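Local coordinates for beta-lactamase-like protein (Koribacter versatilis, PDB 6B9V) that probably hydrolyses diphosphate bonds as a metal-dependent PhnP-family enzyme of the metallo-beta-lactamase-like fold, cleaving reactive FAD photoproducts, at residues A[157-161]-A[162-166]; A[216-219]-A[220-224]; A[91-95]-A[96-100]; A[61-65]-A[66-70]. All coordinates share one frame; numbering follows the deposited sequence.

Contact 1 of 4, residues A[157-161]-A[162-166]; sequences PVIHG and ETEIY. With MN (manganese (II) ion), chain D.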
loop_
_atom_site.group_PDB
_atom_site.type_symbol
_atom_site.label_atom_id
_atom_site.label_comp_id
_atom_site.label_asym_id
_atom_site.label_seq_id
_atom_site.Cartn_x
_atom_site.Cartn_y
_atom_site.Cartn_z
ATOM N N PRO A 157 0.818 25.442 -11.407
ATOM C CA PRO A 157 -0.607 25.127 -11.264
ATOM C C PRO A 157 -1.141 24.360 -12.463
ATOM O O PRO A 157 -0.890 24.764 -13.597
ATOM C CB PRO A 157 -1.266 26.504 -11.157
ATOM C CG PRO A 157 -0.137 27.442 -10.684
ATOM C CD PRO A 157 1.098 26.889 -11.323
ATOM N N VAL A 158 -1.840 23.256 -12.209
ATOM C CA VAL A 158 -2.596 22.581 -13.258
ATOM C C VAL A 158 -4.020 22.314 -12.750
ATOM O O VAL A 158 -4.279 22.381 -11.544
ATOM C CB VAL A 158 -1.919 21.262 -13.724
ATOM C CG1 VAL A 158 -0.524 21.551 -14.312
ATOM C CG2 VAL A 158 -1.802 20.229 -12.589
ATOM N N ILE A 159 -4.936 22.032 -13.675
ATOM C CA ILE A 159 -6.338 21.828 -13.326
ATOM C C ILE A 159 -6.711 20.345 -13.444
ATOM O O ILE A 159 -6.569 19.742 -14.500
ATOM C CB ILE A 159 -7.252 22.680 -14.214
ATOM C CG1 ILE A 159 -6.898 24.158 -14.049
ATOM C CG2 ILE A 159 -8.725 22.436 -13.865
ATOM C CD1 ILE A 159 -7.050 24.658 -12.616
ATOM N N HIS A 160 -7.172 19.785 -12.326
ATOM C CA HIS A 160 -7.484 18.367 -12.149
ATOM C C HIS A 160 -9.003 18.332 -12.046
ATOM O O HIS A 160 -9.565 18.414 -10.949
ATOM C CB HIS A 160 -6.779 17.832 -10.884
ATOM C CG HIS A 160 -6.863 16.342 -10.673
ATOM N ND1 HIS A 160 -7.184 15.453 -11.671
ATOM C CD2 HIS A 160 -6.595 15.597 -9.568
ATOM C CE1 HIS A 160 -7.136 14.214 -11.187
ATOM N NE2 HIS A 160 -6.788 14.276 -9.920
ATOM N N GLY A 161 -9.651 18.313 -13.211
ATOM C CA GLY A 161 -11.100 18.443 -13.318
ATOM C C GLY A 161 -11.549 19.888 -13.184
ATOM O O GLY A 161 -11.588 20.636 -14.156
ATOM N N GLU A 162 -11.921 20.278 -11.975
ATOM C CA GLU A 162 -12.067 21.694 -11.667
ATOM C C GLU A 162 -11.262 22.091 -10.421
ATOM O O GLU A 162 -11.395 23.215 -9.932
ATOM C CB GLU A 162 -13.545 22.055 -11.485
ATOM C CG GLU A 162 -14.241 21.296 -10.377
ATOM C CD GLU A 162 -15.742 21.527 -10.377
ATOM O OE1 GLU A 162 -16.208 22.404 -11.141
ATOM O OE2 GLU A 162 -16.453 20.829 -9.620
ATOM N N THR A 163 -10.424 21.180 -9.919
ATOM C CA THR A 163 -9.612 21.480 -8.734
ATOM C C THR A 163 -8.188 21.885 -9.124
ATOM O O THR A 163 -7.550 21.159 -9.858
ATOM C CB THR A 163 -9.538 20.255 -7.796
ATOM O OG1 THR A 163 -10.862 19.882 -7.391
ATOM C CG2 THR A 163 -8.672 20.543 -6.563
ATOM N N GLU A 164 -7.678 23.019 -8.645
ATOM C CA GLU A 164 -6.276 23.372 -8.944
ATOM C C GLU A 164 -5.319 22.566 -8.058
ATOM O O GLU A 164 -5.483 22.525 -6.843
ATOM C CB GLU A 164 -6.011 24.869 -8.761
ATOM C CG GLU A 164 -4.556 25.263 -9.077
ATOM C CD GLU A 164 -4.242 26.726 -8.792
ATOM O OE1 GLU A 164 -4.605 27.588 -9.615
ATOM O OE2 GLU A 164 -3.615 27.012 -7.753
ATOM N N ILE A 165 -4.336 21.916 -8.676
ATOM C CA ILE A 165 -3.291 21.182 -7.948
ATOM C C ILE A 165 -1.935 21.626 -8.510
ATOM O O ILE A 165 -1.884 22.512 -9.365
ATOM C CB ILE A 165 -3.444 19.635 -8.068
ATOM C CG1 ILE A 165 -3.161 19.161 -9.494
ATOM C CG2 ILE A 165 -4.841 19.202 -7.621
ATOM C CD1 ILE A 165 -2.877 17.641 -9.594
ATOM N N TYR A 166 -0.848 21.024 -8.035
ATOM C CA TYR A 166 0.491 21.392 -8.515
ATOM C C TYR A 166 1.219 20.289 -9.266
ATOM O O TYR A 166 1.191 19.116 -8.876
ATOM C CB TYR A 166 1.398 21.818 -7.348
ATOM C CG TYR A 166 1.117 23.196 -6.789
ATOM C CD1 TYR A 166 0.711 24.239 -7.614
ATOM C CD2 TYR A 166 1.258 23.451 -5.432
ATOM C CE1 TYR A 166 0.451 25.506 -7.098
ATOM C CE2 TYR A 166 1.000 24.710 -4.906
ATOM C CZ TYR A 166 0.599 25.732 -5.743
ATOM O OH TYR A 166 0.344 26.980 -5.215
HETATM MN MN MN D . -5.867 12.775 -8.531
HETATM O O HOH W 1 -12.233 18.571 -9.754
#
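Ile-165 turns CG1 in between its own backbone N and carbonyl carbon (chi1 68°), and Val-158, with CG1 anti to the carbonyl carbon (chi1 -61°), leaves CG2 in the equivalent place; the two carbons meet across the strands, CG2 of Val-158 lying 3.5 Å from CG1 of Ile-165. They belong to the tip of the beta hairpin made by strands 151-160 and 163-170, closed by Gly-161 and Glu-162. On the same face His-160 carries CG anti to its backbone N (chi1 -172°), which sends the imidazole off the sheet to a manganese ion bound by NE2 of His-160 at 2.2 Å. His-78, His-80 and Asp-178 complete the protein ligands of that metal. The rotation of the His-160 ring is fixed at its other nitrogen too, where ND1 is hydrogen-bonded to the carbonyl of Thr-208, while CB of His-160 rests 4.0 Å from CG2 of Ile-165. The pairing is antiparallel: Val-158 and Ile-165 exchange two nearly straight backbone bonds, and N of His-160 reaches O of Thr-163 at 2.8 Å. The return bond, from N of Thr-163 to O of His-160, is 3.1 Å long and arrives well above the carbonyl plane, next to the two-residue turn. On the reverse face CG of Pro-157 approaches CE1 of Tyr-166 at 4.1 Å, and CA of Pro-157 sits at the tyrosine ring edge, in its plane. At the turn a water donates to O of His-160, accepts from N of Glu-162 at 2.8 Å, and lies 3.0 Å from OG1 of Thr-163.

Contact 2 of 4, residues A[216-219]-A[220-224]; sequences VSIA and EKLKA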
loop_
_atom_site.group_PDB
_atom_site.type_symbol
_atom_site.label_atom_id
_atom_site.label_comp_id
_atom_site.label_asym_id
_atom_site.label_seq_id
_atom_site.Cartn_x
_atom_site.Cartn_y
_atom_site.Cartn_z
ATOM N N VAL A 216 -0.244 14.344 -26.261
ATOM C CA VAL A 216 0.631 14.520 -27.421
ATOM C C VAL A 216 0.561 15.964 -27.963
ATOM O O VAL A 216 1.599 16.560 -28.288
ATOM C CB VAL A 216 0.297 13.516 -28.542
ATOM C CG1 VAL A 216 0.953 13.936 -29.851
ATOM C CG2 VAL A 216 0.743 12.094 -28.141
ATOM N N SER A 217 -0.643 16.536 -28.064
ATOM C CA SER A 217 -0.764 17.938 -28.503
ATOM C C SER A 217 -0.035 18.932 -27.592
ATOM O O SER A 217 0.664 19.860 -28.065
ATOM C CB SER A 217 -2.230 18.345 -28.601
ATOM O OG SER A 217 -2.810 17.755 -29.737
ATOM N N ILE A 218 -0.226 18.746 -26.288
ATOM C CA ILE A 218 0.487 19.548 -25.297
ATOM C C ILE A 218 1.998 19.371 -25.457
ATOM O O ILE A 218 2.757 20.353 -25.473
ATOM C CB ILE A 218 0.040 19.169 -23.861
ATOM C CG1 ILE A 218 -1.415 19.609 -23.643
ATOM C CG2 ILE A 218 0.980 19.767 -22.805
ATOM C CD1 ILE A 218 -2.077 19.008 -22.387
ATOM N N ALA A 219 2.433 18.121 -25.600
ATOM C CA ALA A 219 3.855 17.806 -25.762
ATOM C C ALA A 219 4.449 18.519 -26.979
ATOM O O ALA A 219 5.584 19.013 -26.942
ATOM C CB ALA A 219 4.064 16.287 -25.881
ATOM N N GLU A 220 3.678 18.582 -28.056
ATOM C CA GLU A 220 4.171 19.200 -29.277
ATOM C C GLU A 220 4.142 20.727 -29.188
ATOM O O GLU A 220 4.851 21.413 -29.928
ATOM C CB GLU A 220 3.377 18.686 -30.476
ATOM C CG GLU A 220 3.731 17.227 -30.784
ATOM C CD GLU A 220 2.961 16.635 -31.951
ATOM O OE1 GLU A 220 3.408 15.592 -32.483
ATOM O OE2 GLU A 220 1.911 17.199 -32.329
ATOM N N LYS A 221 3.343 21.263 -28.273
ATOM C CA LYS A 221 3.411 22.694 -28.010
ATOM C C LYS A 221 4.601 23.056 -27.118
ATOM O O LYS A 221 5.227 24.106 -27.305
ATOM C CB LYS A 221 2.116 23.197 -27.369
ATOM C CG LYS A 221 0.939 23.319 -28.332
ATOM C CD LYS A 221 -0.337 23.659 -27.566
ATOM C CE LYS A 221 -1.515 23.913 -28.500
ATOM N NZ LYS A 221 -1.801 22.738 -29.370
ATOM N N LEU A 222 4.903 22.214 -26.136
ATOM C CA LEU A 222 5.953 22.559 -25.174
ATOM C C LEU A 222 7.364 22.160 -25.636
ATOM O O LEU A 222 8.353 22.716 -25.155
ATOM C CB LEU A 222 5.650 21.938 -23.817
ATOM C CG LEU A 222 4.392 22.461 -23.112
ATOM C CD1 LEU A 222 4.150 21.679 -21.828
ATOM C CD2 LEU A 222 4.537 23.954 -22.820
ATOM N N LYS A 223 7.448 21.201 -26.553
ATOM C CA LYS A 223 8.716 20.853 -27.210
ATOM C C LYS A 223 9.874 20.537 -26.261
ATOM O O LYS A 223 10.992 20.992 -26.480
ATOM C CB LYS A 223 9.138 21.992 -28.148
ATOM C CG LYS A 223 8.134 22.277 -29.232
ATOM C CD LYS A 223 8.583 23.436 -30.127
ATOM C CE LYS A 223 7.851 23.389 -31.458
ATOM N NZ LYS A 223 6.384 23.299 -31.256
ATOM N N ALA A 224 9.610 19.765 -25.208
ATOM C CA ALA A 224 10.686 19.255 -24.366
ATOM C C ALA A 224 11.543 18.329 -25.208
ATOM O O ALA A 224 11.050 17.781 -26.196
ATOM C CB ALA A 224 10.140 18.506 -23.139
HETATM O O HOH W 2 0.044 20.815 -30.593
HETATM O O HOH W 3 7.062 18.550 -24.743
#
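The last turn of helix 212-222, the helical part of a beta-alpha-beta unit between strands 195-199 and 226-230, brings Ile-218 and Leu-222 side by side on its inner face. Their branches point the same way: CG2 of Ile-218, anti to its backbone N, lies 3.8 Å from CD1 of Leu-222. Both residues also pack against strand 195-199, Ile-218 on Leu-198 and Leu-222 on Leu-196, whereas Ala-219 touches Thr-227 of strand 226-230, so the turn covers two neighbouring strands. Its backbone follows the i to i+4 pattern, with N of Leu-222 2.9 Å from O of Ile-218 and N of Lys-223 2.9 Å from O of Ala-219. Two residues earlier, round the helix, Glu-220 lies alongside Val-216, and its OE1 comes within 4.0 Å of Val-216 CG1, a contact of the carboxylate with a methyl group. The helix ends where Lys-223 adopts a positive phi (53°). Beyond that point a water bridges the break, donating to O of Ala-219 at 2.7 Å and accepting from N of Ala-224. A second water links O of Ser-217 with NZ of Lys-221, the two bonds measuring 2.8 Å and 2.9 Å respectively. Lys-223 is extended until its last bend (chi4 52°), which folds NZ back onto O of Glu-220 at 2.8 Å, nearly in line with that carbonyl. Carbonyls at a helix C terminus carry the negative end of the helix dipole, so the ammonium groups of the two lysines, one bonded directly and one through water, probably offset it.

Contact 3 of 4, residues A[91-95]-A[96-100]; sequences RPLSF and PRITG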
loop_
_atom_site.group_PDB
_atom_site.type_symbol
_atom_site.label_atom_id
_atom_site.label_comp_id
_atom_site.label_asym_id
_atom_site.label_seq_id
_atom_site.Cartn_x
_atom_site.Cartn_y
_atom_site.Cartn_z
ATOM N N ARG A 91 7.192 5.958 7.862
ATOM C CA ARG A 91 7.594 6.019 9.279
ATOM C C ARG A 91 8.973 5.427 9.681
ATOM O O ARG A 91 9.700 6.061 10.449
ATOM C CB ARG A 91 6.487 5.380 10.129
ATOM C CG ARG A 91 5.372 6.376 10.485
ATOM C CD ARG A 91 3.984 5.735 10.556
ATOM N NE ARG A 91 3.982 4.480 11.304
ATOM C CZ ARG A 91 2.894 3.755 11.540
ATOM N NH1 ARG A 91 1.718 4.164 11.093
ATOM N NH2 ARG A 91 2.982 2.624 12.224
ATOM N N PRO A 92 9.374 4.252 9.149
ATOM C CA PRO A 92 10.686 3.758 9.601
ATOM C C PRO A 92 11.887 4.567 9.086
ATOM O O PRO A 92 12.999 4.381 9.585
ATOM C CB PRO A 92 10.744 2.326 9.037
ATOM C CG PRO A 92 9.337 1.994 8.646
ATOM C CD PRO A 92 8.720 3.292 8.243
ATOM N N LEU A 93 11.683 5.435 8.099
ATOM C CA LEU A 93 12.768 6.303 7.648
ATOM C C LEU A 93 12.797 7.629 8.404
ATOM O O LEU A 93 13.698 8.449 8.195
ATOM C CB LEU A 93 12.652 6.586 6.141
ATOM C CG LEU A 93 12.837 5.360 5.242
ATOM C CD1 LEU A 93 12.677 5.742 3.772
ATOM C CD2 LEU A 93 14.186 4.676 5.500
ATOM N N SER A 94 11.817 7.848 9.277
ATOM C CA SER A 94 11.669 9.151 9.934
ATOM C C SER A 94 12.265 9.212 11.339
ATOM O O SER A 94 12.193 10.250 12.006
ATOM C CB SER A 94 10.192 9.539 10.013
ATOM O OG SER A 94 9.497 8.672 10.894
ATOM N N PHE A 95 12.842 8.115 11.801
ATOM C CA PHE A 95 13.396 8.108 13.150
ATOM C C PHE A 95 14.803 8.691 13.160
ATOM O O PHE A 95 15.547 8.519 12.195
ATOM C CB PHE A 95 13.372 6.693 13.728
ATOM C CG PHE A 95 12.014 6.277 14.203
ATOM C CD1 PHE A 95 11.458 6.865 15.329
ATOM C CD2 PHE A 95 11.277 5.335 13.509
ATOM C CE1 PHE A 95 10.200 6.504 15.767
ATOM C CE2 PHE A 95 10.017 4.964 13.943
ATOM C CZ PHE A 95 9.476 5.550 15.074
ATOM N N PRO A 96 15.162 9.394 14.255
ATOM C CA PRO A 96 16.424 10.128 14.410
ATOM C C PRO A 96 17.648 9.339 13.958
ATOM O O PRO A 96 18.543 9.916 13.335
ATOM C CB PRO A 96 16.477 10.398 15.911
ATOM C CG PRO A 96 15.055 10.545 16.292
ATOM C CD PRO A 96 14.307 9.544 15.448
ATOM N N ARG A 97 17.664 8.044 14.269
ATOM C CA ARG A 97 18.730 7.139 13.858
ATOM C C ARG A 97 19.091 7.344 12.399
ATOM O O ARG A 97 20.261 7.492 12.052
ATOM C CB ARG A 97 18.308 5.683 14.062
ATOM C CG ARG A 97 17.507 5.413 15.326
ATOM C CD ARG A 97 16.380 4.427 15.038
ATOM N NE ARG A 97 16.756 3.441 14.031
ATOM C CZ ARG A 97 15.950 2.483 13.586
ATOM N NH1 ARG A 97 14.719 2.375 14.066
ATOM N NH2 ARG A 97 16.378 1.629 12.664
ATOM N N ILE A 98 18.064 7.354 11.552
ATOM C CA ILE A 98 18.240 7.455 10.109
ATOM C C ILE A 98 18.337 8.902 9.638
ATOM O O ILE A 98 19.167 9.231 8.789
ATOM C CB ILE A 98 17.080 6.755 9.357
ATOM C CG1 ILE A 98 17.231 5.236 9.452
ATOM C CG2 ILE A 98 17.026 7.191 7.892
ATOM C CD1 ILE A 98 16.306 4.482 8.537
ATOM N N THR A 99 17.493 9.766 10.187
ATOM C CA THR A 99 17.404 11.131 9.687
ATOM C C THR A 99 18.638 11.933 10.059
ATOM O O THR A 99 19.116 12.754 9.279
ATOM C CB THR A 99 16.166 11.864 10.231
ATOM O OG1 THR A 99 16.220 11.888 11.663
ATOM C CG2 THR A 99 14.872 11.184 9.767
ATOM N N GLY A 100 19.149 11.688 11.260
ATOM C CA GLY A 100 20.261 12.456 11.782
ATOM C C GLY A 100 19.789 13.414 12.853
ATOM O O GLY A 100 20.587 14.147 13.434
#
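Ile-98 leans back on Leu-93 and the carbonyls around it, touching them through CB, CG2 and CD1. CB sits 3.7 Å from O of Phe-95. From there CG2, which lies anti to the backbone N, drops to within 3.6 Å of O of Leu-93. The other branch, CG1, points opposite the carbonyl carbon (chi1 -74°) and runs on fully extended (chi2 -169°), carrying CD1 to the tip, where it meets both O of Pro-92, at 3.5 Å, and CD2 of Leu-93, at 3.7 Å. The leucine and isoleucine cross at an angle. The frame for this is the start of the short helix 96-99: Phe-95 stands at the N-cap position, Pro-96 follows as the first helical residue, and O of Phe-95 accepts from N of Ile-98 at 2.8 Å and from N of Thr-99 at 3.1 Å. The two donors approach from opposite faces of the carbonyl plane. CG2 of Thr-99 approaches the same carbonyl as CG2 of Ile-98, 3.4 Å from O of Leu-93, while its OG1 is hydrogen-bonded beyond the helix to N of Gly-101. Ahead of the cap, Ser-94 folds onto O of Arg-91 with both its OG and its N. Met-16 of the second subunit packs on Arg-91 and Pro-92, and Ile-21 of that subunit on Leu-93. CB of Phe-95 meets CD of Pro-96 at 3.5 Å.

Contact 4 of 4, residues A[61-65]-A[66-70]; sequences EQALR and EGIKK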
loop_
_atom_site.group_PDB
_atom_site.type_symbol
_atom_site.label_atom_id
_atom_site.label_comp_id
_atom_site.label_asym_id
_atom_site.label_seq_id
_atom_site.Cartn_x
_atom_site.Cartn_y
_atom_site.Cartn_z
ATOM N N GLU A 61 7.061 -0.886 -1.317
ATOM C CA GLU A 61 7.605 -1.657 -2.437
ATOM C C GLU A 61 8.555 -0.802 -3.288
ATOM O O GLU A 61 9.623 -1.266 -3.700
ATOM C CB GLU A 61 6.470 -2.217 -3.325
ATOM C CG GLU A 61 6.962 -3.066 -4.537
ATOM C CD GLU A 61 5.828 -3.752 -5.360
ATOM O OE1 GLU A 61 4.630 -3.789 -4.941
ATOM O OE2 GLU A 61 6.154 -4.283 -6.447
ATOM N N GLN A 62 8.150 0.438 -3.560
ATOM C CA GLN A 62 8.956 1.346 -4.397
ATOM C C GLN A 62 10.316 1.657 -3.746
ATOM O O GLN A 62 11.374 1.652 -4.407
ATOM C CB GLN A 62 8.167 2.642 -4.699
ATOM C CG GLN A 62 6.923 2.382 -5.610
ATOM C CD GLN A 62 5.922 3.540 -5.710
ATOM O OE1 GLN A 62 5.702 4.281 -4.759
ATOM N NE2 GLN A 62 5.268 3.663 -6.883
ATOM N N ALA A 63 10.281 1.902 -2.440
ATOM C CA ALA A 63 11.490 2.194 -1.685
ATOM C C ALA A 63 12.419 0.979 -1.614
ATOM O O ALA A 63 13.627 1.103 -1.792
ATOM C CB ALA A 63 11.132 2.672 -0.266
ATOM N N LEU A 64 11.859 -0.194 -1.351
ATOM C CA LEU A 64 12.679 -1.403 -1.256
ATOM C C LEU A 64 13.327 -1.704 -2.591
ATOM O O LEU A 64 14.510 -2.022 -2.661
ATOM C CB LEU A 64 11.831 -2.600 -0.796
ATOM C CG LEU A 64 11.357 -2.550 0.650
ATOM C CD1 LEU A 64 10.376 -3.694 0.902
ATOM C CD2 LEU A 64 12.576 -2.645 1.603
ATOM N N ARG A 65 12.526 -1.581 -3.647
ATOM C CA ARG A 65 12.948 -1.745 -5.032
ATOM C C ARG A 65 14.168 -0.902 -5.379
ATOM O O ARG A 65 15.079 -1.341 -6.101
ATOM C CB ARG A 65 11.786 -1.322 -5.944
ATOM C CG ARG A 65 11.633 -2.043 -7.207
ATOM C CD ARG A 65 10.160 -2.159 -7.481
ATOM N NE ARG A 65 9.539 -0.915 -7.940
ATOM C CZ ARG A 65 8.685 -0.907 -8.953
ATOM N NH1 ARG A 65 8.411 -2.059 -9.545
ATOM N NH2 ARG A 65 8.120 0.211 -9.380
ATOM N N GLU A 66 14.156 0.339 -4.910
ATOM C CA GLU A 66 15.233 1.250 -5.270
ATOM C C GLU A 66 16.299 1.437 -4.189
ATOM O O GLU A 66 17.209 2.262 -4.346
ATOM C CB GLU A 66 14.645 2.605 -5.642
ATOM C CG GLU A 66 13.821 2.559 -6.915
ATOM C CD GLU A 66 14.692 2.454 -8.153
ATOM O OE1 GLU A 66 14.161 2.140 -9.243
ATOM O OE2 GLU A 66 15.914 2.694 -8.034
ATOM N N GLY A 67 16.191 0.678 -3.103
ATOM C CA GLY A 67 17.164 0.739 -2.020
ATOM C C GLY A 67 17.216 2.071 -1.292
ATOM O O GLY A 67 18.281 2.488 -0.837
ATOM N N ILE A 68 16.071 2.744 -1.173
ATOM C CA ILE A 68 16.013 4.016 -0.450
ATOM C C ILE A 68 16.302 3.825 1.041
ATOM O O ILE A 68 15.654 3.020 1.710
ATOM C CB ILE A 68 14.647 4.698 -0.612
ATOM C CG1 ILE A 68 14.411 5.073 -2.083
ATOM C CG2 ILE A 68 14.546 5.936 0.300
ATOM C CD1 ILE A 68 13.015 5.619 -2.353
ATOM N N LYS A 69 17.274 4.574 1.551
ATOM C CA LYS A 69 17.691 4.455 2.947
ATOM C C LYS A 69 17.408 5.741 3.719
ATOM O O LYS A 69 17.494 5.773 4.941
ATOM C CB LYS A 69 19.185 4.122 3.035
ATOM C CG LYS A 69 19.598 2.825 2.346
ATOM C CD LYS A 69 19.242 1.605 3.190
ATOM C CE LYS A 69 19.666 0.306 2.514
ATOM N NZ LYS A 69 19.257 -0.892 3.303
ATOM N N LYS A 70 17.097 6.809 2.993
ATOM C CA LYS A 70 16.873 8.120 3.590
ATOM C C LYS A 70 16.099 9.016 2.623
ATOM O O LYS A 70 16.369 9.021 1.420
ATOM C CB LYS A 70 18.210 8.775 3.965
ATOM C CG LYS A 70 18.078 10.153 4.595
ATOM C CD LYS A 70 19.411 10.659 5.132
ATOM C CE LYS A 70 19.269 12.053 5.740
ATOM N NZ LYS A 70 20.545 12.484 6.376
#
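Ala-63 and Ile-68 form the close-packed side: CD1 of Ile-68 lies 3.8 Å from CA of Ala-63, and the two CB atoms are 4.1 Å apart. Ile-68 holds CG1 opposite its carbonyl carbon (chi1 -64°), which lays that branch back along the helix, and it also meets Met-43 of strand 41-46. Ile-21 of the second subunit packs on Ala-63 and Leu-64. The solvent side belongs to Arg-65 and Gly-67; between them the stem of Glu-66 stays against the helix, CG 3.6 Å from O of Gln-62, while its carboxylate reaches outward. NE of Arg-65 stays 5.7 Å from OE1 of Glu-66; each turns to another partner, the arginine in a salt bridge to Asp-254 and the glutamate in a long, weak ion pair with Lys-257. Exposed Gly-67 takes a positive phi (65°) and swings the chain round. Two backbone bonds then close the helix end: N of Ile-68 donates to O of Ala-63 at 3.0 Å (157° at the hydrogen), and N of Gly-67 to O of Leu-64 at 3.2 Å, from above the carbonyl plane. These nested bonds, with the apolar Ala-63 to Ile-68 contact beside them, are the marks of a Schellman motif ending helix 59-66.

From the N terminus, contact 4 comes first, closing helix 59-66 before strand 73-75. Contact 3 follows at the entry to helix 96-99, ahead of strand 104-108; both strands lie in one mixed sheet. Contact 1 closes the hairpin 151-160/163-170 in the second sheet, and contact 2 ends helix 212-222 before strand 226-230 of that sheet. All are local and in series; none nests or crosses. Contacts 3 and 4 touch: CG2 of Ile-98 is 3.3 Å from O of Lys-69, and NZ of Lys-70 makes a probable, weak bond to O of Thr-99. Both also face the second subunit. Contacts 1 and 2 lie about 9 Å apart at nearest atoms; contact 1 alone supplies a metal ligand.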